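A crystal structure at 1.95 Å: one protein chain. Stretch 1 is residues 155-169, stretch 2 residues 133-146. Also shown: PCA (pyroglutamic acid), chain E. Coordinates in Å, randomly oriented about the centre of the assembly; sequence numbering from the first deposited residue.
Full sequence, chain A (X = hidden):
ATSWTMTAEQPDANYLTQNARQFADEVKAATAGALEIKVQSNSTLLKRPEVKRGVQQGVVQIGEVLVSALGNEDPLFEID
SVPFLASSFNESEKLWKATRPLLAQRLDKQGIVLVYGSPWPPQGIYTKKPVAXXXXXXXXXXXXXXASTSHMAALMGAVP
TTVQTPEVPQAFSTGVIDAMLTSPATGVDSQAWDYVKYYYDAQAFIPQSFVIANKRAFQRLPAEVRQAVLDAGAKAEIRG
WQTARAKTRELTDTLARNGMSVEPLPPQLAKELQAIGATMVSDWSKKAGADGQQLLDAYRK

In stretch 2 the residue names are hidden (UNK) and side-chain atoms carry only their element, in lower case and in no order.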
ATOM      1  N   LEU A 155      -0.644 -15.407  12.627  1.00 35.54           N
ATOM      2  CA  LEU A 155      -0.105 -16.664  12.115  1.00 35.46           C
ATOM      3  C   LEU A 155       1.397 -16.848  12.339  1.00 36.65           C
ATOM      4  O   LEU A 155       1.891 -17.987  12.401  1.00 35.06           O
ATOM      5  CB  LEU A 155      -0.435 -16.810  10.641  1.00 34.85           C
ATOM      6  CG  LEU A 155      -1.920 -16.923  10.288  1.00 33.57           C
ATOM      7  CD1 LEU A 155      -2.057 -16.889   8.788  1.00 30.92           C
ATOM      8  CD2 LEU A 155      -2.547 -18.185  10.892  1.00 33.40           C
HETATM    9  N   MSE A 156       2.117 -15.736  12.447  1.00 36.43           N
HETATM   10  CA  MSE A 156       3.544 -15.771  12.752  1.00 40.08           C
HETATM   11  C   MSE A 156       3.811 -16.108  14.232  1.00 37.81           C
HETATM   12  O   MSE A 156       4.944 -16.412  14.604  1.00 38.30           O
HETATM   13  CB  MSE A 156       4.200 -14.424  12.406  1.00 38.49           C
HETATM   14  CG  MSE A 156       4.400 -14.160  10.932  1.00 40.24           C
HETATM   15 SE   MSE A 156       4.808 -12.266  10.598  1.00 52.29          SE
HETATM   16  CE  MSE A 156       6.262 -11.856  11.817  1.00 46.64           C
ATOM     17  N   GLY A 157       2.768 -16.038  15.064  1.00 36.96           N
ATOM     18  CA  GLY A 157       2.897 -16.212  16.508  1.00 35.43           C
ATOM     19  C   GLY A 157       3.202 -14.925  17.240  1.00 34.93           C
ATOM     20  O   GLY A 157       3.521 -14.946  18.439  1.00 34.83           O
ATOM     21  N   ALA A 158       3.125 -13.793  16.524  1.00 33.52           N
ATOM     22  CA  ALA A 158       3.394 -12.489  17.119  1.00 33.05           C
ATOM     23  C   ALA A 158       2.086 -11.913  17.634  1.00 32.71           C
ATOM     24  O   ALA A 158       1.032 -12.487  17.385  1.00 32.38           O
ATOM     25  CB  ALA A 158       4.034 -11.551  16.075  1.00 32.21           C
ATOM     26  N   VAL A 159       2.146 -10.793  18.348  1.00 32.14           N
ATOM     27  CA  VAL A 159       0.921 -10.162  18.843  1.00 32.42           C
ATOM     28  C   VAL A 159       0.665  -8.916  17.959  1.00 32.40           C
ATOM     29  O   VAL A 159       1.352  -7.913  18.082  1.00 31.67           O
ATOM     30  CB  VAL A 159       1.003  -9.825  20.348  1.00 32.69           C
ATOM     31  CG1 VAL A 159      -0.249  -9.073  20.820  1.00 32.43           C
ATOM     32  CG2 VAL A 159       1.223 -11.141  21.199  1.00 32.92           C
ATOM     33  N   PRO A 160      -0.296  -9.018  17.032  1.00 32.83           N
ATOM     34  CA  PRO A 160      -0.517  -7.896  16.118  1.00 33.15           C
ATOM     35  C   PRO A 160      -1.014  -6.661  16.844  1.00 33.25           C
ATOM     36  O   PRO A 160      -1.831  -6.748  17.763  1.00 32.90           O
ATOM     37  CB  PRO A 160      -1.528  -8.428  15.107  1.00 33.33           C
ATOM     38  CG  PRO A 160      -1.946  -9.782  15.586  1.00 33.95           C
ATOM     39  CD  PRO A 160      -1.190 -10.157  16.793  1.00 33.09           C
ATOM     40  N   THR A 161      -0.471  -5.514  16.454  1.00 32.55           N
ATOM     41  CA  THR A 161      -0.824  -4.250  17.039  1.00 32.44           C
ATOM     42  C   THR A 161      -0.935  -3.264  15.857  1.00 30.79           C
ATOM     43  O   THR A 161       0.059  -2.975  15.172  1.00 29.34           O
ATOM     44  CB  THR A 161       0.241  -3.817  18.091  1.00 33.10           C
ATOM     45  OG1 THR A 161       0.628  -4.963  18.910  1.00 39.34           O
ATOM     46  CG2 THR A 161      -0.309  -2.744  18.967  1.00 34.54           C
ATOM     47  N   THR A 162      -2.153  -2.807  15.592  1.00 29.04           N
ATOM     48  CA  THR A 162      -2.417  -1.922  14.448  1.00 27.93           C
ATOM     49  C   THR A 162      -1.848  -0.545  14.725  1.00 26.20           C
ATOM     50  O   THR A 162      -2.205   0.095  15.718  1.00 25.83           O
ATOM     51  CB  THR A 162      -3.940  -1.825  14.137  1.00 28.09           C
ATOM     52  OG1 THR A 162      -4.410  -3.118  13.777  1.00 30.50           O
ATOM     53  CG2 THR A 162      -4.227  -0.854  12.961  1.00 28.12           C
ATOM     54  N   VAL A 163      -0.946  -0.087  13.862  1.00 24.11           N
ATOM     55  CA  VAL A 163      -0.402   1.262  14.003  1.00 22.90           C
ATOM     56  C   VAL A 163      -0.337   1.863  12.606  1.00 23.00           C
ATOM     57  O   VAL A 163       0.246   1.261  11.701  1.00 22.71           O
ATOM     58  CB  VAL A 163       1.017   1.276  14.660  1.00 22.75           C
ATOM     59  CG1 VAL A 163       1.541   2.706  14.782  1.00 22.09           C
ATOM     60  CG2 VAL A 163       0.999   0.630  16.063  1.00 23.56           C
ATOM     61  N   GLN A 164      -0.950   3.030  12.424  1.00 22.51           N
ATOM     62  CA  GLN A 164      -0.969   3.638  11.105  1.00 22.79           C
ATOM     63  C   GLN A 164       0.397   4.282  10.895  1.00 22.36           C
ATOM     64  O   GLN A 164       1.096   4.587  11.880  1.00 22.51           O
ATOM     65  CB  GLN A 164      -2.118   4.662  10.984  1.00 23.97           C
ATOM     66  CG  GLN A 164      -3.569   4.058  11.092  1.00 24.19           C
ATOM     67  CD  GLN A 164      -3.811   2.903  10.146  1.00 28.81           C
ATOM     68  OE1 GLN A 164      -3.255   2.860   9.035  1.00 30.26           O
ATOM     69  NE2 GLN A 164      -4.646   1.946  10.574  1.00 28.07           N
ATOM     70  N   THR A 165       0.760   4.541   9.641  1.00 21.92           N
ATOM     71  CA  THR A 165       2.140   4.917   9.311  1.00 21.56           C
ATOM     72  C   THR A 165       2.737   6.123  10.087  1.00 21.79           C
ATOM     73  O   THR A 165       3.891   6.052  10.556  1.00 21.07           O
ATOM     74  CB  THR A 165       2.376   5.041   7.778  1.00 22.18           C
ATOM     75  OG1 THR A 165       1.386   4.259   7.053  1.00 22.93           O
ATOM     76  CG2 THR A 165       3.813   4.532   7.412  1.00 21.93           C
ATOM     77  N   PRO A 166       1.997   7.252  10.191  1.00 21.83           N
ATOM     78  CA  PRO A 166       2.504   8.415  10.908  1.00 22.24           C
ATOM     79  C   PRO A 166       2.782   8.205  12.383  1.00 22.96           C
ATOM     80  O   PRO A 166       3.496   8.990  12.973  1.00 23.56           O
ATOM     81  CB  PRO A 166       1.339   9.438  10.768  1.00 22.87           C
ATOM     82  CG  PRO A 166       0.657   9.020   9.470  1.00 22.20           C
ATOM     83  CD  PRO A 166       0.670   7.529   9.589  1.00 22.12           C
ATOM     84  N   GLU A 167       2.195   7.183  12.987  1.00 24.01           N
ATOM     85  CA  GLU A 167       2.327   6.935  14.426  1.00 24.88           C
ATOM     86  C   GLU A 167       3.434   5.901  14.741  1.00 25.05           C
ATOM     87  O   GLU A 167       3.658   5.572  15.915  1.00 25.76           O
ATOM     88  CB  GLU A 167       1.002   6.404  14.968  1.00 25.76           C
ATOM     89  CG  GLU A 167      -0.077   7.497  15.193  1.00 30.56           C
ATOM     90  CD  GLU A 167      -0.606   8.058  13.922  1.00 37.18           C
ATOM     91  OE1 GLU A 167      -0.975   7.263  13.031  1.00 41.73           O
ATOM     92  OE2 GLU A 167      -0.675   9.296  13.814  1.00 41.98           O
ATOM     93  N   VAL A 168       4.098   5.384  13.706  1.00 24.03           N
ATOM     94  CA  VAL A 168       5.086   4.296  13.889  1.00 23.83           C
ATOM     95  C   VAL A 168       6.231   4.715  14.826  1.00 24.88           C
ATOM     96  O   VAL A 168       6.504   3.992  15.783  1.00 24.41           O
ATOM     97  CB  VAL A 168       5.593   3.730  12.561  1.00 23.73           C
ATOM     98  CG1 VAL A 168       6.919   2.884  12.728  1.00 24.58           C
ATOM     99  CG2 VAL A 168       4.513   2.936  11.877  1.00 23.62           C
ATOM    100  N   PRO A 169       6.901   5.873  14.563  1.00 25.43           N
ATOM    101  CA  PRO A 169       7.990   6.265  15.495  1.00 25.96           C
ATOM    102  C   PRO A 169       7.530   6.393  16.960  1.00 27.60           C
ATOM    103  O   PRO A 169       8.197   5.887  17.855  1.00 27.99           O
ATOM    104  CB  PRO A 169       8.496   7.606  14.940  1.00 24.48           C
ATOM    105  CG  PRO A 169       8.090   7.557  13.410  1.00 25.17           C
ATOM    106  CD  PRO A 169       6.732   6.845  13.461  1.00 24.30           C
ATOM    107  N   UNK A 133      14.157 -17.124  12.501  1.00 28.26           N
ATOM    108  CA  UNK A 133      12.975 -17.990  12.380  1.00 28.04           C
ATOM    109  C   UNK A 133      11.798 -17.360  13.129  1.00 27.83           C
ATOM    110  O   UNK A 133      12.005 -16.511  13.967  1.00 26.41           O
ATOM    111  c   UNK A 133      13.281 -19.405  12.960  1.00 27.55           C
ATOM    112  N   UNK A 134      10.572 -17.800  12.837  1.00 28.87           N
ATOM    113  CA  UNK A 134       9.366 -17.276  13.529  1.00 29.93           C
ATOM    114  C   UNK A 134       9.422 -17.292  15.051  1.00 30.17           C
ATOM    115  O   UNK A 134       8.907 -16.370  15.708  1.00 29.77           O
ATOM    116  c   UNK A 134       6.369 -18.265  11.190  1.00 33.92           C
ATOM    117  c   UNK A 134       8.081 -17.943  13.022  1.00 29.93           C
ATOM    118  c   UNK A 134       7.416 -15.979  11.514  1.00 31.74           C
ATOM    119  c   UNK A 134       7.618 -17.511  11.620  1.00 32.29           C
ATOM    120  N   UNK A 135      10.096 -18.307  15.619  1.00 30.32           N
ATOM    121  CA  UNK A 135      10.270 -18.428  17.065  1.00 30.21           C
ATOM    122  C   UNK A 135      10.821 -17.155  17.710  1.00 30.43           C
ATOM    123  O   UNK A 135      10.478 -16.828  18.846  1.00 30.53           O
ATOM    124  c   UNK A 135      11.179 -19.658  17.419  1.00 29.76           C
ATOM    125  N   UNK A 136      11.685 -16.450  16.979  1.00 30.64           N
ATOM    126  CA  UNK A 136      12.293 -15.209  17.461  1.00 31.41           C
ATOM    127  C   UNK A 136      11.235 -14.101  17.668  1.00 31.76           C
ATOM    128  O   UNK A 136      11.418 -13.184  18.497  1.00 32.54           O
ATOM    129  c   UNK A 136      13.445 -14.783  16.509  1.00 31.35           C
ATOM    130  o   UNK A 136      14.884 -16.218  17.732  1.00 34.91           O
ATOM    131  o   UNK A 136      15.316 -15.961  15.574  1.00 31.22           O
ATOM    132  c   UNK A 136      14.634 -15.716  16.601  1.00 32.35           C
ATOM    133  N   UNK A 137      10.110 -14.250  16.976  1.00 31.36           N
ATOM    134  CA  UNK A 137       9.037 -13.271  17.014  1.00 32.93           C
ATOM    135  C   UNK A 137       7.830 -13.703  17.867  1.00 33.03           C
ATOM    136  O   UNK A 137       6.823 -13.003  17.947  1.00 33.26           O
ATOM    137  c   UNK A 137       9.859 -10.668  15.322  1.00 32.66           C
ATOM    138  c   UNK A 137       9.722 -12.114  14.806  1.00 32.34           C
ATOM    139  c   UNK A 137       9.438 -12.142  13.289  1.00 33.74           C
ATOM    140  c   UNK A 137       8.635 -12.884  15.572  1.00 32.61           C
ATOM    141  N   UNK A 138       7.957 -14.845  18.546  1.00 33.39           N
ATOM    142  CA  UNK A 138       6.856 -15.375  19.343  1.00 33.46           C
ATOM    143  C   UNK A 138       6.548 -14.416  20.480  1.00 33.74           C
ATOM    144  O   UNK A 138       7.442 -14.071  21.265  1.00 34.51           O
ATOM    145  c   UNK A 138       6.097 -17.348  20.768  1.00 34.06           C
ATOM    146  c   UNK A 138       4.936 -17.856  19.955  1.00 35.50           C
ATOM    147  c   UNK A 138       7.196 -16.783  19.898  1.00 33.55           C
ATOM    148  n   UNK A 138       2.612 -18.511  20.180  1.00 36.66           N
ATOM    149  c   UNK A 138       3.860 -18.323  20.895  1.00 37.12           C
ATOM    150  N   UNK A 139       5.294 -13.962  20.550  1.00 33.28           N
ATOM    151  CA  UNK A 139       4.874 -13.013  21.572  1.00 33.05           C
ATOM    152  C   UNK A 139       5.366 -11.577  21.387  1.00 33.19           C
ATOM    153  O   UNK A 139       5.074 -10.711  22.215  1.00 33.32           O
ATOM    154  N   UNK A 140       6.120 -11.327  20.317  1.00 32.65           N
ATOM    155  CA  UNK A 140       6.576  -9.980  19.975  1.00 32.90           C
ATOM    156  C   UNK A 140       5.384  -9.093  19.581  1.00 31.50           C
ATOM    157  O   UNK A 140       4.501  -9.532  18.844  1.00 31.86           O
ATOM    158  o   UNK A 140       8.855 -10.646  19.393  1.00 36.67           O
ATOM    159  c   UNK A 140       8.049  -8.651  18.360  1.00 33.77           C
ATOM    160  c   UNK A 140       7.668 -10.036  18.853  1.00 32.90           C
ATOM    161  N   UNK A 141       5.363  -7.871  20.117  1.00 30.89           N
ATOM    162  CA  UNK A 141       4.385  -6.829  19.744  1.00 30.73           C
ATOM    163  C   UNK A 141       4.776  -6.363  18.355  1.00 29.02           C
ATOM    164  O   UNK A 141       5.777  -5.690  18.172  1.00 28.60           O
ATOM    165  n   UNK A 141       3.344  -4.756  26.700  1.00 40.03           N
ATOM    166  c   UNK A 141       4.409  -4.959  23.179  1.00 33.47           C
ATOM    167  n   UNK A 141       4.230  -3.139  25.341  1.00 37.02           N
ATOM    168  n   UNK A 141       3.880  -5.257  24.516  1.00 38.51           N
ATOM    169  c   UNK A 141       4.091  -6.087  22.178  1.00 32.95           C
ATOM    170  c   UNK A 141       3.821  -4.384  25.518  1.00 39.59           C
ATOM    171  c   UNK A 141       4.422  -5.662  20.727  1.00 30.02           C
ATOM    172  N   UNK A 142       4.021  -6.811  17.373  1.00 27.90           N
ATOM    173  CA  UNK A 142       4.465  -6.682  16.002  1.00 27.48           C
ATOM    174  C   UNK A 142       3.454  -5.776  15.288  1.00 26.87           C
ATOM    175  O   UNK A 142       2.244  -6.028  15.317  1.00 27.46           O
ATOM    176  c   UNK A 142       5.210  -7.690  11.596  1.00 24.68           C
ATOM    177  c   UNK A 142       6.522  -8.133  11.500  1.00 25.65           C
ATOM    178  c   UNK A 142       4.553  -8.070  15.368  1.00 27.15           C
ATOM    179  c   UNK A 142       6.576  -8.525  13.915  1.00 26.06           C
ATOM    180  c   UNK A 142       5.250  -8.093  14.022  1.00 28.75           C
ATOM    181  c   UNK A 142       4.571  -7.681  12.854  1.00 26.24           C
ATOM    182  c   UNK A 142       7.208  -8.564  12.669  1.00 28.19           C
ATOM    183  N   UNK A 143       3.944  -4.706  14.680  1.00 26.03           N
ATOM    184  CA  UNK A 143       3.061  -3.770  13.975  1.00 25.69           C
ATOM    185  C   UNK A 143       2.279  -4.429  12.850  1.00 25.31           C
ATOM    186  O   UNK A 143       2.860  -5.120  12.002  1.00 26.74           O
ATOM    187  c   UNK A 143       2.979  -1.604  12.600  1.00 25.80           C
ATOM    188  c   UNK A 143       2.996   0.556   9.799  1.00 20.99           C
ATOM    189  n   UNK A 143       2.851   0.250  11.083  1.00 23.10           N
ATOM    190  n   UNK A 143       4.085   0.158   9.151  1.00 19.33           N
ATOM    191  n   UNK A 143       2.072   1.314   9.178  1.00 18.57           N
ATOM    192  c   UNK A 143       3.866  -2.608  13.380  1.00 25.68           C
ATOM    193  c   UNK A 143       3.775  -0.597  11.849  1.00 23.30           C
ATOM    194  N   UNK A 144       0.967  -4.203  12.828  1.00 24.04           N
ATOM    195  CA  UNK A 144       0.135  -4.537  11.662  1.00 23.54           C
ATOM    196  C   UNK A 144      -0.429  -3.228  11.106  1.00 23.35           C
ATOM    197  O   UNK A 144      -0.520  -2.260  11.835  1.00 23.17           O
ATOM    198  c   UNK A 144      -1.032  -5.456  12.065  1.00 23.69           C
ATOM    199  N   UNK A 145      -0.790  -3.191   9.821  1.00 22.73           N
ATOM    200  CA  UNK A 145      -1.284  -1.934   9.241  1.00 23.06           C
ATOM    201  C   UNK A 145      -2.525  -2.101   8.378  1.00 23.49           C
ATOM    202  O   UNK A 145      -2.960  -1.162   7.694  1.00 23.40           O
ATOM    203  c   UNK A 145       0.478  -1.910   7.346  1.00 21.35           C
ATOM    204  o   UNK A 145       2.235  -3.889   4.137  1.00 19.83           O
ATOM    205  c   UNK A 145      -0.171  -1.178   8.494  1.00 21.69           C
ATOM    206  c   UNK A 145      -0.248  -2.232   6.193  1.00 19.66           C
ATOM    207  c   UNK A 145       1.692  -3.239   5.215  1.00 20.96           C
ATOM    208  c   UNK A 145       0.341  -2.881   5.149  1.00 21.72           C
ATOM    209  c   UNK A 145       2.447  -2.918   6.334  1.00 18.81           C
ATOM    210  c   UNK A 145       1.841  -2.246   7.389  1.00 19.20           C
ATOM    211  N   UNK A 146      -3.085  -3.306   8.426  1.00 24.50           N
ATOM    212  CA  UNK A 146      -4.223  -3.712   7.593  1.00 25.92           C
ATOM    213  C   UNK A 146      -4.796  -5.002   8.208  1.00 26.87           C
ATOM    214  O   UNK A 146      -4.150  -5.626   9.075  1.00 27.32           O
ATOM    215  o   UNK A 146      -2.857  -5.034   6.057  1.00 26.70           O
ATOM    216  c   UNK A 146      -3.767  -3.939   6.144  1.00 24.96           C
TER
HETATM  217  N   PCA E 302       4.296   1.272   3.836  1.00 22.63           N
HETATM  218  CA  PCA E 302       2.888   1.336   4.294  1.00 23.48           C
HETATM  219  CB  PCA E 302       2.110   0.189   3.698  1.00 22.44           C
HETATM  220  CG  PCA E 302       3.099  -0.629   2.922  1.00 23.29           C
HETATM  221  CD  PCA E 302       4.393   0.107   3.028  1.00 20.74           C
HETATM  222  OE  PCA E 302       5.420  -0.220   2.443  1.00 22.48           O
HETATM  223  C   PCA E 302       2.826   1.279   5.808  1.00 24.18           C
HETATM  224  O   PCA E 302       1.812   1.552   6.462  1.00 24.73           O
HETATM  225  OXT PCA E 302       3.830   0.947   6.410  1.00 25.49           O
HETATM  226  O   HOH W   1       6.606 -17.270  16.610  1.00 37.85           O
HETATM  227  O   HOH W   2      -4.260  -3.912  11.170  1.00 44.58           O

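Position 133, one carbon beyond reach of stretch 1, is Ala133. Position 134 has four carbons forked at the second, one tip 3.6 Å from CG of Met156, a selenomethionine: Leu134, whose branched end suits an apolar neighbour. Position 135, one carbon pointing away from stretch 1, is Ala135. At 136 two carbons end in two oxygens, exposed and free of stretch 1: Asp136, whose OD2 accepts a weak hydrogen bond from Ala133 N (3.5 Å).

Position 137 has four carbons forked at the second, one tip 3.5 Å from Met156 CE: Leu137, buried as its apolar side chain favours. At 138 four carbons in a row end in nitrogen, the third carbon 3.6 Å from Gly157 O. Lys138 as a whole is exposed, which suits a long, charged side chain. Position 139 has no side-chain atoms. Its positive phi (73°), in a type II turn, favours glycine; Gly139 N donates to Gly157 O (2.9 Å). Position 140, one carbon bearing an oxygen and a carbon, comes nearest stretch 1 at 4.8 Å, CB to Ala158 CB. Partial exposure suits small, polar Thr140, whose O accepts from Val159 N (2.7 Å).

Position 141 has three carbons, a nitrogen, then a carbon with two nitrogens; its CB is 4.3 Å from Thr161 OG1. Exposure suits charged Arg141, whose NH1 is hydrogen-bonded elsewhere in the structure. Position 142 is one carbon and a six-carbon ring, Met156 CE over one face, 3.9 Å from the centroid. Phe142 offers a broad apolar surface, and its CB packs 3.6 Å from Ala158 CB.

Position 143 repeats the three-carbon, guanidinium pattern, but buried. In Arg143, NE and NH2 donate to Val163 O (2.9 and 3.1 Å), while NH1 and NH2 bind PCA OXT and O (2.9 and 2.7 Å): several donors in one plane. Val168 CG2 covers one face. Position 144 has one carbon, 4.3 Å from Pro160 CB: Ala144, compact and buried. Position 145 has one carbon, then a six-carbon ring bearing an oxygen; its CB is 4.1 Å from Val163 O. In Tyr145 the aromatic face suits PCA CB lying over it. Position 146, one carbon then one oxygen, is Ser146, a type common at its N-cap position.

The contact is chiefly parallel strand pairing: Phe142 N donates to Val159 O (3.0 Å), Thr161 N to Phe142 O (3.0 Å), Ala144 N to Thr161 O (2.8 Å) and Val163 N to Ala144 O (3.0 Å). Met156 adds apolar packing; Arg143 links Val163 to the ligand.

Stretch 2 133-146: ALADLKGTRFRAYS
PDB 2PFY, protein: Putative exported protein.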